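Local coordinates for LRR receptor-like serine/threonine-protein kinase RGI3 (Arabidopsis thaliana, PDB 5HZ0) that perceives RGF peptide hormones through its extracellular leucine-rich repeats and, with SERK co-receptors, relays the signal that maintains the root stem cell niche, at residues 325-339 with 348-362. The protein carries 5 engineered substitutions. Residues are numbered along the deposited sequence; the frame is centred on the assembly and turned at random.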
loop_
_atom_site.group_PDB
_atom_site.type_symbol
_atom_site.label_atom_id
_atom_site.label_comp_id
_atom_site.label_asym_id
_atom_site.label_seq_id
_atom_site.Cartn_x
_atom_site.Cartn_y
_atom_site.Cartn_z
ATOM N N LEU A 325 2.686 -7.448 25.333
ATOM C CA LEU A 325 1.985 -7.917 24.157
ATOM C C LEU A 325 2.940 -8.866 23.475
ATOM O O LEU A 325 3.814 -8.454 22.708
ATOM C CB LEU A 325 1.690 -6.744 23.241
ATOM C CG LEU A 325 1.122 -5.532 23.972
ATOM C CD1 LEU A 325 1.289 -4.293 23.151
ATOM C CD2 LEU A 325 -0.341 -5.792 24.274
ATOM N N ARG A 326 2.699 -10.156 23.695
ATOM C CA ARG A 326 3.649 -11.181 23.317
ATOM C C ARG A 326 3.325 -11.716 21.946
ATOM O O ARG A 326 4.104 -12.455 21.366
ATOM C CB ARG A 326 3.653 -12.317 24.344
ATOM C CG ARG A 326 4.211 -11.915 25.698
ATOM C CD ARG A 326 5.690 -11.571 25.598
ATOM N NE ARG A 326 6.179 -10.953 26.822
ATOM C CZ ARG A 326 6.551 -11.633 27.899
ATOM N NH1 ARG A 326 6.496 -12.958 27.895
ATOM N NH2 ARG A 326 6.979 -10.986 28.974
ATOM N N SER A 327 2.160 -11.342 21.439
ATOM C CA SER A 327 1.744 -11.742 20.109
ATOM C C SER A 327 1.932 -10.668 19.028
ATOM O O SER A 327 1.690 -10.934 17.851
ATOM C CB SER A 327 0.314 -12.270 20.147
ATOM O OG SER A 327 0.287 -13.514 20.826
ATOM N N LEU A 328 2.410 -9.483 19.423
ATOM C CA LEU A 328 2.540 -8.362 18.484
ATOM C C LEU A 328 3.481 -8.681 17.314
ATOM O O LEU A 328 4.680 -8.946 17.500
ATOM C CB LEU A 328 3.076 -7.157 19.244
ATOM C CG LEU A 328 2.952 -5.746 18.678
ATOM C CD1 LEU A 328 1.488 -5.348 18.582
ATOM C CD2 LEU A 328 3.728 -4.757 19.545
ATOM N N THR A 329 2.912 -8.675 16.109
ATOM C CA THR A 329 3.656 -8.821 14.860
ATOM C C THR A 329 4.086 -7.514 14.215
ATOM O O THR A 329 5.114 -7.443 13.558
ATOM C CB THR A 329 2.928 -9.731 13.849
ATOM O OG1 THR A 329 1.698 -9.125 13.428
ATOM C CG2 THR A 329 2.637 -11.051 14.490
ATOM N N MET A 330 3.246 -6.503 14.369
ATOM C CA MET A 330 3.392 -5.262 13.623
ATOM C C MET A 330 3.154 -4.059 14.524
ATOM O O MET A 330 2.098 -3.953 15.165
ATOM C CB MET A 330 2.405 -5.240 12.458
ATOM C CG MET A 330 2.647 -4.112 11.477
ATOM S SD MET A 330 1.550 -4.196 10.055
ATOM C CE MET A 330 1.916 -5.848 9.456
ATOM N N PHE A 331 4.142 -3.169 14.598
ATOM C CA PHE A 331 3.988 -1.968 15.396
ATOM C C PHE A 331 4.342 -0.738 14.528
ATOM O O PHE A 331 5.527 -0.455 14.254
ATOM C CB PHE A 331 4.888 -2.087 16.642
ATOM C CG PHE A 331 4.837 -0.903 17.571
ATOM C CD1 PHE A 331 3.670 -0.167 17.730
ATOM C CD2 PHE A 331 5.969 -0.523 18.288
ATOM C CE1 PHE A 331 3.631 0.944 18.582
ATOM C CE2 PHE A 331 5.934 0.582 19.131
ATOM C CZ PHE A 331 4.754 1.317 19.279
ATOM N N PHE A 332 3.305 0.004 14.124
ATOM C CA PHE A 332 3.488 1.235 13.353
ATOM C C PHE A 332 3.005 2.425 14.170
ATOM O O PHE A 332 1.798 2.610 14.370
ATOM C CB PHE A 332 2.723 1.193 12.016
ATOM C CG PHE A 332 3.297 0.232 10.999
ATOM C CD1 PHE A 332 4.424 -0.529 11.285
ATOM C CD2 PHE A 332 2.705 0.096 9.748
ATOM C CE1 PHE A 332 4.944 -1.430 10.337
ATOM C CE2 PHE A 332 3.215 -0.786 8.804
ATOM C CZ PHE A 332 4.344 -1.549 9.095
ATOM N N ALA A 333 3.968 3.176 14.699
ATOM C CA ALA A 333 3.767 4.503 15.299
ATOM C C ALA A 333 4.306 5.725 14.506
ATOM O O ALA A 333 4.461 6.805 15.086
ATOM C CB ALA A 333 4.251 4.522 16.734
ATOM N N TRP A 334 4.720 5.533 13.250
ATOM C CA TRP A 334 5.393 6.605 12.495
ATOM C C TRP A 334 4.548 7.869 12.277
ATOM O O TRP A 334 3.325 7.816 12.299
ATOM C CB TRP A 334 6.020 6.102 11.181
ATOM C CG TRP A 334 5.088 5.500 10.152
ATOM C CD1 TRP A 334 4.576 4.224 10.142
ATOM C CD2 TRP A 334 4.595 6.136 8.954
ATOM N NE1 TRP A 334 3.780 4.043 9.027
ATOM C CE2 TRP A 334 3.779 5.198 8.286
ATOM C CE3 TRP A 334 4.762 7.407 8.390
ATOM C CZ2 TRP A 334 3.139 5.493 7.083
ATOM C CZ3 TRP A 334 4.127 7.697 7.202
ATOM C CH2 TRP A 334 3.323 6.746 6.562
ATOM N N GLN A 335 5.231 9.006 12.117
ATOM C CA GLN A 335 4.590 10.319 11.949
ATOM C C GLN A 335 3.698 10.640 13.137
ATOM O O GLN A 335 2.473 10.770 13.020
ATOM C CB GLN A 335 3.814 10.421 10.621
ATOM C CG GLN A 335 3.372 11.825 10.238
ATOM C CD GLN A 335 4.539 12.813 10.193
ATOM O OE1 GLN A 335 5.260 12.897 9.196
ATOM N NE2 GLN A 335 4.742 13.543 11.296
ATOM N N ASN A 336 4.347 10.770 14.287
ATOM C CA ASN A 336 3.710 11.260 15.494
ATOM C C ASN A 336 4.624 12.241 16.226
ATOM O O ASN A 336 5.633 12.687 15.687
ATOM C CB ASN A 336 3.349 10.094 16.429
ATOM C CG ASN A 336 2.049 9.466 16.063
ATOM O OD1 ASN A 336 0.992 10.087 16.218
ATOM N ND2 ASN A 336 2.105 8.232 15.544
ATOM N N LYS A 337 4.228 12.599 17.438
ATOM C CA LYS A 337 5.040 13.371 18.376
ATOM C C LYS A 337 5.796 12.569 19.469
ATOM O O LYS A 337 6.095 13.117 20.535
ATOM C CB LYS A 337 4.240 14.528 18.965
ATOM C CG LYS A 337 4.383 15.795 18.192
ATOM C CD LYS A 337 3.689 15.755 16.865
ATOM C CE LYS A 337 4.005 17.065 16.123
ATOM N NZ LYS A 337 3.798 16.980 14.648
ATOM N N LEU A 338 5.945 11.259 19.296
ATOM C CA LEU A 338 6.630 10.432 20.296
ATOM C C LEU A 338 8.034 10.929 20.676
ATOM O O LEU A 338 8.823 11.271 19.799
ATOM C CB LEU A 338 6.739 8.986 19.806
ATOM C CG LEU A 338 5.467 8.209 19.474
ATOM C CD1 LEU A 338 5.844 6.848 18.917
ATOM C CD2 LEU A 338 4.556 8.067 20.677
ATOM N N THR A 339 8.343 10.943 21.980
ATOM C CA THR A 339 9.693 11.273 22.479
ATOM C C THR A 339 10.259 10.189 23.382
ATOM O O THR A 339 9.581 9.215 23.702
ATOM C CB THR A 339 9.692 12.534 23.349
ATOM O OG1 THR A 339 8.696 12.393 24.367
ATOM C CG2 THR A 339 9.390 13.778 22.518
ATOM N N GLN A 348 11.064 -7.969 23.998
ATOM C CA GLN A 348 10.367 -9.128 24.559
ATOM C C GLN A 348 9.165 -9.537 23.725
ATOM O O GLN A 348 8.556 -10.568 23.978
ATOM C CB GLN A 348 9.943 -8.898 26.001
ATOM C CG GLN A 348 11.097 -8.841 26.961
ATOM C CD GLN A 348 10.643 -8.453 28.333
ATOM O OE1 GLN A 348 9.686 -9.026 28.869
ATOM N NE2 GLN A 348 11.305 -7.453 28.914
ATOM N N CYS A 349 8.823 -8.739 22.723
ATOM C CA CYS A 349 7.804 -9.176 21.798
ATOM C C CYS A 349 8.614 -9.908 20.731
ATOM O O CYS A 349 9.120 -9.290 19.779
ATOM C CB CYS A 349 7.065 -7.973 21.174
ATOM S SG CYS A 349 6.400 -6.703 22.326
ATOM N N ARG A 350 8.580 -11.245 20.808
ATOM C CA ARG A 350 9.500 -12.103 20.055
ATOM C C ARG A 350 9.049 -12.259 18.614
ATOM O O ARG A 350 9.842 -12.554 17.737
ATOM C CB ARG A 350 9.659 -13.498 20.713
ATOM C CG ARG A 350 10.172 -13.508 22.159
ATOM C CD ARG A 350 11.445 -12.697 22.326
ATOM N NE ARG A 350 12.514 -13.188 21.463
ATOM C CZ ARG A 350 13.625 -12.511 21.168
ATOM N NH1 ARG A 350 13.832 -11.299 21.674
ATOM N NH2 ARG A 350 14.534 -13.054 20.360
ATOM N N GLU A 351 7.763 -12.071 18.378
ATOM C CA GLU A 351 7.162 -12.235 17.056
ATOM C C GLU A 351 7.212 -11.009 16.164
ATOM O O GLU A 351 6.704 -11.081 15.049
ATOM C CB GLU A 351 5.676 -12.560 17.195
ATOM C CG GLU A 351 5.059 -12.354 18.604
ATOM C CD GLU A 351 5.408 -11.001 19.298
ATOM O OE1 GLU A 351 6.572 -10.607 19.309
ATOM O OE2 GLU A 351 4.541 -10.322 19.868
ATOM N N LEU A 352 7.774 -9.888 16.621
ATOM C CA LEU A 352 7.685 -8.664 15.815
ATOM C C LEU A 352 8.240 -8.847 14.399
ATOM O O LEU A 352 9.407 -9.182 14.216
ATOM C CB LEU A 352 8.442 -7.524 16.495
ATOM C CG LEU A 352 7.624 -6.746 17.523
ATOM C CD1 LEU A 352 8.512 -5.778 18.284
ATOM C CD2 LEU A 352 6.447 -6.047 16.858
ATOM N N GLN A 353 7.385 -8.647 13.400
ATOM C CA GLN A 353 7.816 -8.660 12.009
ATOM C C GLN A 353 8.266 -7.303 11.482
ATOM O O GLN A 353 9.248 -7.197 10.745
ATOM C CB GLN A 353 6.762 -9.317 11.126
ATOM C CG GLN A 353 6.552 -10.770 11.527
ATOM C CD GLN A 353 5.308 -11.393 10.933
ATOM O OE1 GLN A 353 4.650 -10.813 10.066
ATOM N NE2 GLN A 353 4.967 -12.578 11.411
ATOM N N ALA A 354 7.518 -6.270 11.852
ATOM C CA ALA A 354 7.734 -4.931 11.325
ATOM C C ALA A 354 7.595 -3.885 12.409
ATOM O O ALA A 354 6.560 -3.788 13.078
ATOM C CB ALA A 354 6.753 -4.645 10.191
ATOM N N ILE A 355 8.645 -3.103 12.589
ATOM C CA ILE A 355 8.566 -1.936 13.449
ATOM C C ILE A 355 8.809 -0.675 12.592
ATOM O O ILE A 355 9.873 -0.547 11.991
ATOM C CB ILE A 355 9.628 -2.007 14.558
ATOM C CG1 ILE A 355 9.442 -3.264 15.400
ATOM C CG2 ILE A 355 9.583 -0.760 15.434
ATOM C CD1 ILE A 355 10.636 -3.575 16.278
ATOM N N ASP A 356 7.822 0.218 12.498
ATOM C CA ASP A 356 8.079 1.537 11.915
ATOM C C ASP A 356 7.746 2.638 12.920
ATOM O O ASP A 356 6.575 2.931 13.196
ATOM C CB ASP A 356 7.279 1.735 10.617
ATOM C CG ASP A 356 7.727 2.977 9.806
ATOM O OD1 ASP A 356 8.405 3.876 10.364
ATOM O OD2 ASP A 356 7.392 3.044 8.595
ATOM N N LEU A 357 8.811 3.223 13.465
ATOM C CA LEU A 357 8.768 4.389 14.360
ATOM C C LEU A 357 9.199 5.748 13.745
ATOM O O LEU A 357 9.443 6.715 14.478
ATOM C CB LEU A 357 9.493 4.077 15.671
ATOM C CG LEU A 357 8.943 2.825 16.363
ATOM C CD1 LEU A 357 9.722 2.482 17.621
ATOM C CD2 LEU A 357 7.454 2.979 16.671
ATOM N N SER A 358 9.367 5.802 12.426
ATOM C CA SER A 358 9.929 7.000 11.758
ATOM C C SER A 358 9.127 8.263 12.013
ATOM O O SER A 358 7.958 8.214 12.385
ATOM C CB SER A 358 9.997 6.827 10.232
ATOM O OG SER A 358 10.698 5.660 9.824
ATOM N N TYR A 359 9.783 9.403 11.834
ATOM C CA TYR A 359 9.136 10.708 11.953
ATOM C C TYR A 359 8.531 10.921 13.333
ATOM O O TYR A 359 7.324 11.137 13.495
ATOM C CB TYR A 359 8.073 10.915 10.860
ATOM C CG TYR A 359 8.630 10.935 9.458
ATOM C CD1 TYR A 359 9.319 12.046 8.972
ATOM C CD2 TYR A 359 8.448 9.857 8.610
ATOM C CE1 TYR A 359 9.838 12.063 7.684
ATOM C CE2 TYR A 359 8.952 9.860 7.336
ATOM C CZ TYR A 359 9.640 10.962 6.874
ATOM O OH TYR A 359 10.127 10.938 5.596
ATOM N N ASN A 360 9.414 10.905 14.320
ATOM C CA ASN A 360 9.081 11.275 15.677
ATOM C C ASN A 360 10.255 12.027 16.277
ATOM O O ASN A 360 11.188 12.431 15.581
ATOM C CB ASN A 360 8.780 10.040 16.533
ATOM C CG ASN A 360 7.416 9.448 16.249
ATOM O OD1 ASN A 360 6.410 9.984 16.697
ATOM N ND2 ASN A 360 7.377 8.332 15.522
ATOM N N SER A 361 10.166 12.253 17.575
ATOM C CA SER A 361 11.237 12.823 18.366
ATOM C C SER A 361 12.082 11.853 19.193
ATOM O O SER A 361 12.739 12.272 20.142
ATOM C CB SER A 361 10.733 13.981 19.185
ATOM O OG SER A 361 10.614 15.073 18.314
ATOM N N LEU A 362 11.975 10.561 18.914
ATOM C CA LEU A 362 12.712 9.564 19.678
ATOM C C LEU A 362 14.197 9.898 19.820
ATOM O O LEU A 362 14.856 10.282 18.850
ATOM C CB LEU A 362 12.536 8.188 19.043
ATOM C CG LEU A 362 11.069 7.772 18.945
ATOM C CD1 LEU A 362 10.891 6.577 18.007
ATOM C CD2 LEU A 362 10.530 7.501 20.344
#
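Phe331 and Ala354 form the straightest backbone bond between strands 330-332 and 354-356, Phe331 N lying 2.9 Å from Ala354 O with an N-H...O angle of 175°. On one side of it Asp356 N donates to Phe331 O; on the other, Thr329 O takes two N-H groups, from Gln353 and Ala354. Past the strands, after a weak bond from Ala333 N to Asp356 O, backbone pairing continues with Gln335 N to Ser358 O and Asn336 N to Tyr359 O. Asn360 then reaches across with its amide: OD1 accepts from Leu338 N at 2.9 Å, while ND2, which donates to Leu357 O of its own coil, makes a long, weak bond to Ala333 O. Asn336 repeats this pattern one coil earlier, its ND2 donating to Ala333 O and also to Ile309 O. Such stacked asparagines form the asparagine ladder of leucine-rich repeats, and the parallel strands are neighbouring rungs on the concave face of the solenoid.

On that face Asp356 lies against the indole of Trp334, carboxylate and ring planes only 17° apart and OD2 3.4 Å above the ring, toward its rim. Trp334 chi1 of 61° sets CG between backbone N and carbonyl carbon, bringing CD1 within 3.4 Å of Asp356 CG. The bond from Ser358 N to Asp356 OD1 closes an Asx turn, and Ser358 OG adds a second bond to the same oxygen; OD2 bonds the backbone of the bound peptide, as Trp334 NE1 also does. With an alanine in place of Asp356, the peptide backbone and Ser358 would probably lose their acceptor and the indole its flat neighbour.

Phe332 meets the Ala354 methyl with its edge, CE1 to CB 3.7 Å, and also packs on the peptide. On the face that carries Phe331 and Ile355, Leu357 CD2 touches both Ala333 CB, at 3.6 Å, and the Phe331 ring in an off-centre CH-pi contact.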